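Local structure of uncharacterized protein (Bacillus thuringiensis serovar kurstaki, 4XE7) at residues Phe131-Arg140 with His175-Tyr184; Asp69-Ile77 with Ser88-Tyr96. The protein is probably a ParM-type bacterial actin homologue that polymerises into cytoskeletal filaments for plasmid segregation, here captured without bound nucleotide. All blocks are in the same frame, centred on the assembly; numbering follows the deposited sequence.

Contact 1. Residues Phe131-Arg140 with His175-Tyr184; sequences FTSMAVAAAR and HTVEFLDGTY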
loop_
_atom_site.group_PDB
_atom_site.type_symbol
_atom_site.label_atom_id
_atom_site.label_comp_id
_atom_site.label_asym_id
_atom_site.label_seq_id
_atom_site.Cartn_x
_atom_site.Cartn_y
_atom_site.Cartn_z
ATOM N N PHE A 131 3.363 -11.268 -11.208
ATOM C CA PHE A 131 3.191 -12.725 -11.181
ATOM C C PHE A 131 3.690 -13.302 -9.872
ATOM O O PHE A 131 3.105 -14.239 -9.329
ATOM C CB PHE A 131 3.921 -13.394 -12.349
ATOM C CG PHE A 131 3.276 -13.148 -13.679
ATOM C CD1 PHE A 131 1.903 -13.030 -13.784
ATOM C CD2 PHE A 131 4.042 -13.032 -14.826
ATOM C CE1 PHE A 131 1.301 -12.804 -15.022
ATOM C CE2 PHE A 131 3.450 -12.804 -16.061
ATOM C CZ PHE A 131 2.085 -12.692 -16.162
ATOM N N THR A 132 4.773 -12.731 -9.365
ATOM C CA THR A 132 5.325 -13.172 -8.093
ATOM C C THR A 132 4.332 -12.917 -6.967
ATOM O O THR A 132 4.170 -13.763 -6.076
ATOM C CB THR A 132 6.667 -12.472 -7.789
ATOM O OG1 THR A 132 7.615 -12.832 -8.798
ATOM C CG2 THR A 132 7.202 -12.887 -6.429
ATOM N N SER A 133 3.650 -11.770 -7.009
ATOM C CA SER A 133 2.681 -11.455 -5.959
ATOM C C SER A 133 1.525 -12.467 -5.989
ATOM O O SER A 133 1.081 -12.951 -4.933
ATOM C CB SER A 133 2.153 -10.017 -6.095
ATOM O OG SER A 133 1.186 -9.901 -7.134
ATOM N N MET A 134 1.063 -12.802 -7.194
ATOM C CA MET A 134 0.049 -13.847 -7.374
ATOM C C MET A 134 0.500 -15.185 -6.791
ATOM O O MET A 134 -0.285 -15.899 -6.170
ATOM C CB MET A 134 -0.270 -14.059 -8.860
ATOM C CG MET A 134 -1.023 -12.949 -9.544
ATOM S SD MET A 134 -1.233 -13.305 -11.309
ATOM C CE MET A 134 -2.201 -11.850 -11.761
ATOM N N ALA A 135 1.761 -15.540 -7.041
ATOM C CA ALA A 135 2.309 -16.822 -6.584
ATOM C C ALA A 135 2.423 -16.893 -5.077
ATOM O O ALA A 135 2.174 -17.944 -4.484
ATOM C CB ALA A 135 3.693 -17.086 -7.213
ATOM N N VAL A 136 2.825 -15.790 -4.461
ATOM C CA VAL A 136 2.929 -15.754 -3.001
ATOM C C VAL A 136 1.552 -15.913 -2.341
ATOM O O VAL A 136 1.402 -16.676 -1.384
ATOM C CB VAL A 136 3.601 -14.451 -2.500
ATOM C CG1 VAL A 136 3.616 -14.406 -0.953
ATOM C CG2 VAL A 136 5.028 -14.356 -3.039
ATOM N N ALA A 137 0.548 -15.212 -2.853
ATOM C CA ALA A 137 -0.810 -15.358 -2.319
ATOM C C ALA A 137 -1.331 -16.770 -2.515
ATOM O O ALA A 137 -2.029 -17.320 -1.644
ATOM C CB ALA A 137 -1.752 -14.377 -2.969
ATOM N N ALA A 138 -1.016 -17.352 -3.671
ATOM C CA ALA A 138 -1.489 -18.700 -3.949
ATOM C C ALA A 138 -0.819 -19.675 -2.974
ATOM O O ALA A 138 -1.474 -20.570 -2.425
ATOM C CB ALA A 138 -1.222 -19.080 -5.397
ATOM N N ALA A 139 0.477 -19.470 -2.739
ATOM C CA ALA A 139 1.219 -20.237 -1.745
ATOM C C ALA A 139 0.599 -20.076 -0.350
ATOM O O ALA A 139 0.405 -21.066 0.345
ATOM C CB ALA A 139 2.683 -19.816 -1.726
ATOM N N ARG A 140 0.273 -18.837 0.036
ATOM C CA ARG A 140 -0.312 -18.558 1.351
ATOM C C ARG A 140 -1.621 -19.292 1.603
ATOM O O ARG A 140 -1.923 -19.664 2.725
ATOM C CB ARG A 140 -0.553 -17.060 1.522
ATOM C CG ARG A 140 0.710 -16.253 1.692
ATOM C CD ARG A 140 0.387 -14.797 1.982
ATOM N NE ARG A 140 1.612 -14.053 2.226
ATOM C CZ ARG A 140 1.644 -12.830 2.725
ATOM N NH1 ARG A 140 0.504 -12.213 3.009
ATOM N NH2 ARG A 140 2.813 -12.224 2.918
ATOM N N HIS A 175 0.842 -19.359 -16.772
ATOM C CA HIS A 175 2.110 -18.875 -16.233
ATOM C C HIS A 175 2.531 -19.732 -15.048
ATOM O O HIS A 175 1.715 -20.021 -14.172
ATOM C CB HIS A 175 1.995 -17.411 -15.788
ATOM C CG HIS A 175 1.116 -16.580 -16.666
ATOM N ND1 HIS A 175 1.618 -15.816 -17.708
ATOM C CD2 HIS A 175 -0.215 -16.390 -16.673
ATOM C CE1 HIS A 175 0.623 -15.200 -18.306
ATOM N NE2 HIS A 175 -0.508 -15.525 -17.706
ATOM N N THR A 176 3.792 -20.141 -14.997
ATOM C CA THR A 176 4.271 -20.818 -13.803
ATOM C C THR A 176 5.301 -19.981 -13.064
ATOM O O THR A 176 6.150 -19.319 -13.672
ATOM C CB THR A 176 4.890 -22.192 -14.124
ATOM O OG1 THR A 176 6.115 -22.004 -14.840
ATOM C CG2 THR A 176 3.916 -23.024 -14.953
ATOM N N VAL A 177 5.208 -20.013 -11.744
ATOM C CA VAL A 177 6.194 -19.394 -10.879
ATOM C C VAL A 177 6.790 -20.455 -9.968
ATOM O O VAL A 177 6.082 -21.073 -9.170
ATOM C CB VAL A 177 5.582 -18.275 -10.006
ATOM C CG1 VAL A 177 6.674 -17.597 -9.199
ATOM C CG2 VAL A 177 4.814 -17.260 -10.871
ATOM N N GLU A 178 8.091 -20.675 -10.087
ATOM C CA GLU A 178 8.751 -21.655 -9.238
ATOM C C GLU A 178 9.651 -20.957 -8.236
ATOM O O GLU A 178 10.523 -20.176 -8.612
ATOM C CB GLU A 178 9.561 -22.648 -10.072
ATOM C CG GLU A 178 10.269 -23.681 -9.216
ATOM C CD GLU A 178 11.170 -24.600 -10.012
ATOM O OE1 GLU A 178 11.169 -24.523 -11.261
ATOM O OE2 GLU A 178 11.893 -25.391 -9.374
ATOM N N PHE A 179 9.417 -21.220 -6.957
ATOM C CA PHE A 179 10.236 -20.638 -5.908
ATOM C C PHE A 179 11.527 -21.464 -5.747
ATOM O O PHE A 179 11.477 -22.679 -5.559
ATOM C CB PHE A 179 9.468 -20.574 -4.579
ATOM C CG PHE A 179 8.263 -19.647 -4.592
ATOM C CD1 PHE A 179 6.989 -20.141 -4.851
ATOM C CD2 PHE A 179 8.405 -18.293 -4.315
ATOM C CE1 PHE A 179 5.875 -19.296 -4.842
ATOM C CE2 PHE A 179 7.297 -17.441 -4.298
ATOM C CZ PHE A 179 6.027 -17.946 -4.560
ATOM N N LEU A 180 12.674 -20.800 -5.837
ATOM C CA LEU A 180 13.965 -21.478 -5.802
ATOM C C LEU A 180 14.638 -21.322 -4.430
ATOM O O LEU A 180 15.663 -21.947 -4.147
ATOM C CB LEU A 180 14.870 -20.932 -6.910
ATOM C CG LEU A 180 14.339 -21.174 -8.325
ATOM C CD1 LEU A 180 15.183 -20.453 -9.353
ATOM C CD2 LEU A 180 14.305 -22.658 -8.619
ATOM N N ASP A 181 14.042 -20.485 -3.587
ATOM C CA ASP A 181 14.574 -20.210 -2.255
ATOM C C ASP A 181 13.471 -19.639 -1.363
ATOM O O ASP A 181 12.331 -19.468 -1.804
ATOM C CB ASP A 181 15.753 -19.233 -2.338
ATOM C CG ASP A 181 16.720 -19.375 -1.163
ATOM O OD1 ASP A 181 16.355 -20.035 -0.166
ATOM O OD2 ASP A 181 17.847 -18.834 -1.237
ATOM N N GLY A 182 13.811 -19.350 -0.110
ATOM C CA GLY A 182 12.880 -18.738 0.822
ATOM C C GLY A 182 11.817 -19.699 1.325
ATOM O O GLY A 182 11.937 -20.921 1.192
ATOM N N THR A 183 10.757 -19.123 1.875
ATOM C CA THR A 183 9.670 -19.869 2.502
ATOM C C THR A 183 9.028 -20.965 1.653
ATOM O O THR A 183 8.727 -22.040 2.161
ATOM C CB THR A 183 8.554 -18.905 2.926
ATOM O OG1 THR A 183 9.144 -17.729 3.503
ATOM C CG2 THR A 183 7.604 -19.583 3.925
ATOM N N TYR A 184 8.798 -20.703 0.369
ATOM C CA TYR A 184 8.091 -21.670 -0.466
ATOM C C TYR A 184 9.010 -22.471 -1.396
ATOM O O TYR A 184 8.556 -22.983 -2.424
ATOM C CB TYR A 184 7.011 -20.949 -1.288
ATOM C CG TYR A 184 6.101 -20.114 -0.405
ATOM C CD1 TYR A 184 5.359 -20.713 0.606
ATOM C CD2 TYR A 184 5.998 -18.742 -0.567
ATOM C CE1 TYR A 184 4.542 -19.972 1.435
ATOM C CE2 TYR A 184 5.180 -17.983 0.263
ATOM C CZ TYR A 184 4.457 -18.614 1.264
ATOM O OH TYR A 184 3.639 -17.903 2.095
#
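Tyr184 OH and the guanidinium of Arg140 meet at the carboxylate of Asp69, which takes a hydrogen bond from the tyrosine and a salt bridge from the arginine. The hydroxyl lies at the guanidinium edge, near its plane, and 3.4 Å from Arg140 CG. Asp67 and Glu34 also pair with the guanidinium, so three carboxylates probably balance its charge and fix its position. Behind the hydroxyl, the tyrosine ring lies flat over Ala139. The methyl CB sits 3.4 Å from the ring centroid, on the ring normal, and Thr183 CB covers the opposite face. Helix 123-140 here packs on the mixed sheet that belongs to one half of the actin-like fold; its residues 131-140 cross strand residues 175-179 at -68°, axes 8.8 Å apart at closest approach. Its alanines leave room for bulky strand residues. Ala135 CB touches Val177 CB at 3.6 Å and, equally closely, Phe179 CZ, while the edge of the Phe179 ring looks at the backbone of Ala135 and Val136. Val136 CG2, beside its own backbone N, reaches Phe179 CZ at 4.0 Å. At the other end of the interface Phe131 and His175 form an offset stack, centroids 4.4 Å apart and planes inclined by 30°. Hydrogen bonds from both imidazole nitrogens, ND1 with Ser79 and NE2 to the carbonyl of Leu171, fix the rotation of the stacked His175 ring.

Contact 2. Residues Asp69-Ile77 with Ser88-Tyr96; sequences DIELLHVRI and SRAWYVGAY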
loop_
_atom_site.group_PDB
_atom_site.type_symbol
_atom_site.label_atom_id
_atom_site.label_comp_id
_atom_site.label_asym_id
_atom_site.label_seq_id
_atom_site.Cartn_x
_atom_site.Cartn_y
_atom_site.Cartn_z
ATOM N N ASP A 69 7.547 -13.949 4.055
ATOM C CA ASP A 69 7.647 -14.762 2.853
ATOM C C ASP A 69 7.997 -13.962 1.598
ATOM O O ASP A 69 8.219 -14.554 0.544
ATOM C CB ASP A 69 6.361 -15.563 2.631
ATOM C CG ASP A 69 5.118 -14.685 2.501
ATOM O OD1 ASP A 69 5.203 -13.451 2.679
ATOM O OD2 ASP A 69 4.042 -15.256 2.241
ATOM N N ILE A 70 8.067 -12.637 1.696
ATOM C CA ILE A 70 8.485 -11.855 0.535
ATOM C C ILE A 70 9.862 -11.226 0.723
ATOM O O ILE A 70 10.347 -10.515 -0.163
ATOM C CB ILE A 70 7.489 -10.752 0.198
ATOM C CG1 ILE A 70 7.388 -9.760 1.354
ATOM C CG2 ILE A 70 6.132 -11.361 -0.147
ATOM C CD1 ILE A 70 6.687 -8.489 1.002
ATOM N N GLU A 71 10.491 -11.507 1.862
ATOM C CA GLU A 71 11.851 -11.036 2.148
ATOM C C GLU A 71 12.873 -11.686 1.216
ATOM O O GLU A 71 13.896 -11.092 0.864
ATOM C CB GLU A 71 12.226 -11.325 3.612
ATOM C CG GLU A 71 11.360 -10.584 4.629
ATOM C CD GLU A 71 11.695 -10.930 6.079
ATOM O OE1 GLU A 71 12.669 -11.682 6.317
ATOM O OE2 GLU A 71 10.975 -10.447 6.982
ATOM N N LEU A 72 12.585 -12.910 0.804
ATOM C CA LEU A 72 13.504 -13.625 -0.059
ATOM C C LEU A 72 12.765 -14.220 -1.246
ATOM O O LEU A 72 12.252 -15.337 -1.172
ATOM C CB LEU A 72 14.229 -14.712 0.736
ATOM C CG LEU A 72 15.626 -15.120 0.280
ATOM C CD1 LEU A 72 16.222 -16.088 1.301
ATOM C CD2 LEU A 72 15.609 -15.749 -1.103
ATOM N N LEU A 73 12.719 -13.474 -2.344
ATOM C CA LEU A 73 12.048 -13.950 -3.543
ATOM C C LEU A 73 13.053 -14.225 -4.646
ATOM O O LEU A 73 13.636 -13.305 -5.229
ATOM C CB LEU A 73 10.992 -12.940 -4.024
ATOM C CG LEU A 73 9.847 -12.725 -3.038
ATOM C CD1 LEU A 73 9.005 -11.544 -3.447
ATOM C CD2 LEU A 73 8.988 -13.990 -2.903
ATOM N N HIS A 74 13.245 -15.509 -4.917
ATOM C CA HIS A 74 14.165 -15.966 -5.944
ATOM C C HIS A 74 13.387 -16.954 -6.786
ATOM O O HIS A 74 13.184 -18.092 -6.377
ATOM C CB HIS A 74 15.413 -16.596 -5.319
ATOM C CG HIS A 74 16.349 -17.213 -6.309
ATOM N ND1 HIS A 74 17.338 -18.104 -5.939
ATOM C CD2 HIS A 74 16.453 -17.074 -7.652
ATOM C CE1 HIS A 74 18.007 -18.484 -7.012
ATOM N NE2 HIS A 74 17.490 -17.878 -8.064
ATOM N N VAL A 75 12.908 -16.505 -7.941
ATOM C CA VAL A 75 11.920 -17.289 -8.677
ATOM C C VAL A 75 12.277 -17.543 -10.127
ATOM O O VAL A 75 13.052 -16.801 -10.739
ATOM C CB VAL A 75 10.538 -16.606 -8.628
ATOM C CG1 VAL A 75 10.066 -16.510 -7.191
ATOM C CG2 VAL A 75 10.608 -15.212 -9.259
ATOM N N ARG A 76 11.715 -18.621 -10.663
ATOM C CA ARG A 76 11.717 -18.863 -12.093
ATOM C C ARG A 76 10.297 -18.680 -12.623
ATOM O O ARG A 76 9.371 -19.366 -12.183
ATOM C CB ARG A 76 12.228 -20.270 -12.407
ATOM C CG ARG A 76 12.152 -20.625 -13.861
ATOM C CD ARG A 76 13.225 -19.896 -14.645
ATOM N NE ARG A 76 13.121 -20.179 -16.072
ATOM C CZ ARG A 76 13.626 -21.259 -16.659
ATOM N NH1 ARG A 76 14.278 -22.166 -15.947
ATOM N NH2 ARG A 76 13.478 -21.432 -17.958
ATOM N N ILE A 77 10.124 -17.753 -13.556
ATOM C CA ILE A 77 8.799 -17.471 -14.105
ATOM C C ILE A 77 8.719 -17.800 -15.591
ATOM O O ILE A 77 9.398 -17.184 -16.422
ATOM C CB ILE A 77 8.407 -16.010 -13.890
ATOM C CG1 ILE A 77 8.327 -15.730 -12.390
ATOM C CG2 ILE A 77 7.072 -15.693 -14.596
ATOM C CD1 ILE A 77 8.040 -14.278 -12.029
ATOM N N SER A 88 13.692 -17.324 -19.748
ATOM C CA SER A 88 14.725 -18.364 -19.606
ATOM C C SER A 88 15.483 -18.318 -18.269
ATOM O O SER A 88 16.073 -19.315 -17.855
ATOM C CB SER A 88 15.755 -18.254 -20.740
ATOM O OG SER A 88 16.742 -17.295 -20.383
ATOM N N ARG A 89 15.462 -17.151 -17.624
ATOM C CA ARG A 89 16.270 -16.846 -16.445
ATOM C C ARG A 89 15.471 -16.821 -15.164
ATOM O O ARG A 89 14.276 -16.506 -15.167
ATOM C CB ARG A 89 16.918 -15.474 -16.578
ATOM C CG ARG A 89 17.784 -15.334 -17.755
ATOM C CD ARG A 89 18.193 -13.898 -17.962
ATOM N NE ARG A 89 19.114 -13.875 -19.082
ATOM C CZ ARG A 89 20.363 -14.299 -19.000
ATOM N NH1 ARG A 89 20.838 -14.758 -17.845
ATOM N NH2 ARG A 89 21.144 -14.259 -20.070
ATOM N N ALA A 90 16.154 -17.084 -14.059
ATOM C CA ALA A 90 15.574 -16.872 -12.756
ATOM C C ALA A 90 15.826 -15.426 -12.301
ATOM O O ALA A 90 16.709 -14.741 -12.836
ATOM C CB ALA A 90 16.142 -17.869 -11.758
ATOM N N TRP A 91 15.046 -14.976 -11.318
ATOM C CA TRP A 91 15.044 -13.586 -10.883
ATOM C C TRP A 91 15.027 -13.433 -9.371
ATOM O O TRP A 91 14.381 -14.205 -8.662
ATOM C CB TRP A 91 13.831 -12.839 -11.471
ATOM C CG TRP A 91 13.906 -12.733 -12.950
ATOM C CD1 TRP A 91 13.396 -13.610 -13.855
ATOM C CD2 TRP A 91 14.580 -11.722 -13.703
ATOM N NE1 TRP A 91 13.712 -13.216 -15.130
ATOM C CE2 TRP A 91 14.436 -12.049 -15.067
ATOM C CE3 TRP A 91 15.298 -10.568 -13.363
ATOM C CZ2 TRP A 91 14.966 -11.262 -16.091
ATOM C CZ3 TRP A 91 15.837 -9.786 -14.382
ATOM C CH2 TRP A 91 15.663 -10.138 -15.730
ATOM N N TYR A 92 15.748 -12.423 -8.897
ATOM C CA TYR A 92 15.580 -11.894 -7.565
ATOM C C TYR A 92 14.517 -10.822 -7.662
ATOM O O TYR A 92 14.554 -10.003 -8.584
ATOM C CB TYR A 92 16.892 -11.308 -7.035
ATOM C CG TYR A 92 17.988 -12.322 -6.815
ATOM C CD1 TYR A 92 17.715 -13.549 -6.231
ATOM C CD2 TYR A 92 19.301 -12.046 -7.187
ATOM C CE1 TYR A 92 18.711 -14.466 -6.020
ATOM C CE2 TYR A 92 20.304 -12.959 -6.981
ATOM C CZ TYR A 92 20.003 -14.168 -6.393
ATOM O OH TYR A 92 20.992 -15.094 -6.174
ATOM N N VAL A 93 13.565 -10.824 -6.735
ATOM C CA VAL A 93 12.430 -9.908 -6.828
ATOM C C VAL A 93 12.173 -9.197 -5.511
ATOM O O VAL A 93 12.180 -9.825 -4.461
ATOM C CB VAL A 93 11.136 -10.654 -7.246
ATOM C CG1 VAL A 93 10.016 -9.657 -7.594
ATOM C CG2 VAL A 93 11.398 -11.572 -8.417
ATOM N N GLY A 94 11.917 -7.893 -5.566
ATOM C CA GLY A 94 11.507 -7.158 -4.384
ATOM C C GLY A 94 12.643 -6.831 -3.441
ATOM O O GLY A 94 13.737 -6.457 -3.881
ATOM N N ALA A 95 12.394 -6.986 -2.140
ATOM C CA ALA A 95 13.385 -6.645 -1.121
ATOM C C ALA A 95 14.744 -7.283 -1.411
ATOM O O ALA A 95 15.768 -6.609 -1.379
ATOM C CB ALA A 95 12.890 -7.056 0.268
ATOM N N TYR A 96 14.742 -8.572 -1.730
ATOM C CA TYR A 96 15.980 -9.297 -2.003
ATOM C C TYR A 96 16.758 -8.729 -3.191
ATOM O O TYR A 96 17.988 -8.822 -3.242
ATOM C CB TYR A 96 15.677 -10.772 -2.256
ATOM C CG TYR A 96 16.858 -11.695 -2.044
ATOM C CD1 TYR A 96 17.760 -11.469 -1.014
ATOM C CD2 TYR A 96 17.060 -12.799 -2.869
ATOM C CE1 TYR A 96 18.847 -12.314 -0.815
ATOM C CE2 TYR A 96 18.140 -13.649 -2.678
ATOM C CZ TYR A 96 19.031 -13.401 -1.651
ATOM O OH TYR A 96 20.102 -14.242 -1.454
HETATM O O HOH W 1 12.531 -10.328 -1.982
HETATM O O HOH W 2 9.733 -7.855 -1.307
HETATM O O HOH W 3 11.774 -16.261 -15.275
#
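Tyr92 turns the edge of its ring onto the face of His74 in a T-shaped pair, with planes 58° apart and Tyr92 CE1 3.6 Å from His74 CG. With CG opposite the backbone N and beside the carbonyl carbon (chi1 174°), the imidazole has Ala90 CB at its edge, and NE2 bonds to the carbonyl of Pro46. Further along the same face of the sheet, Arg76 bends at chi2 (74°) and lays its guanidinium under the carbonyl of Ser88, whose O is 3.3 Å from Arg76 CZ; NE is hydrogen-bonded instead to the carbonyl of Arg87. On the other face, which helix 123-140 covers, Val75 and Val93 cross at about a right angle, CG2 to CG2 3.8 Å. Where the strands run out, Leu72 lies alongside Tyr96, and its CD2 comes 3.6 Å from Tyr96 CE2 over the ring face. The antiparallel neighbouring strands 73-79 and 90-93 are joined through Val75 and Trp91, which exchange two backbone bonds, and by Val93 N to Leu73 O at 2.9 Å. Beyond that last bond water 1 accepts from Leu73 N and from Tyr96 N, the latter at 2.8 Å, while water 2 connects Ile70 O with Ala95 N. Direct bonds therefore set the register mid-pair, valines pack on the helix-covered face, the His74 face combines an aromatic pair with polar Arg76, and water bridges the backbone where the strands separate.

The two contacts lie about 9 Å apart, centre to centre, on the same side of the chain's centre, and share the mixed sheet. Contact 2 comes first along the chain, pairing strands 73-79 and 90-93; helix 95-98 and then helix 123-140 follow, and contact 1 lays the latter helix against strand 173-179, the neighbour of strand 73-79 in the sheet. Leu73 and Val75 of contact 2 pack on Phe179 of contact 1, so the helix-facing side of the sheet is continuous between them. Asp69 of contact 2 joins the two directly, by a salt bridge from OD1 to Arg140 NH2 and a probable hydrogen bond between OD2 and Tyr184 OH, both 2.7 Å. Together they build one helix-on-sheet layer of this actin-like protein.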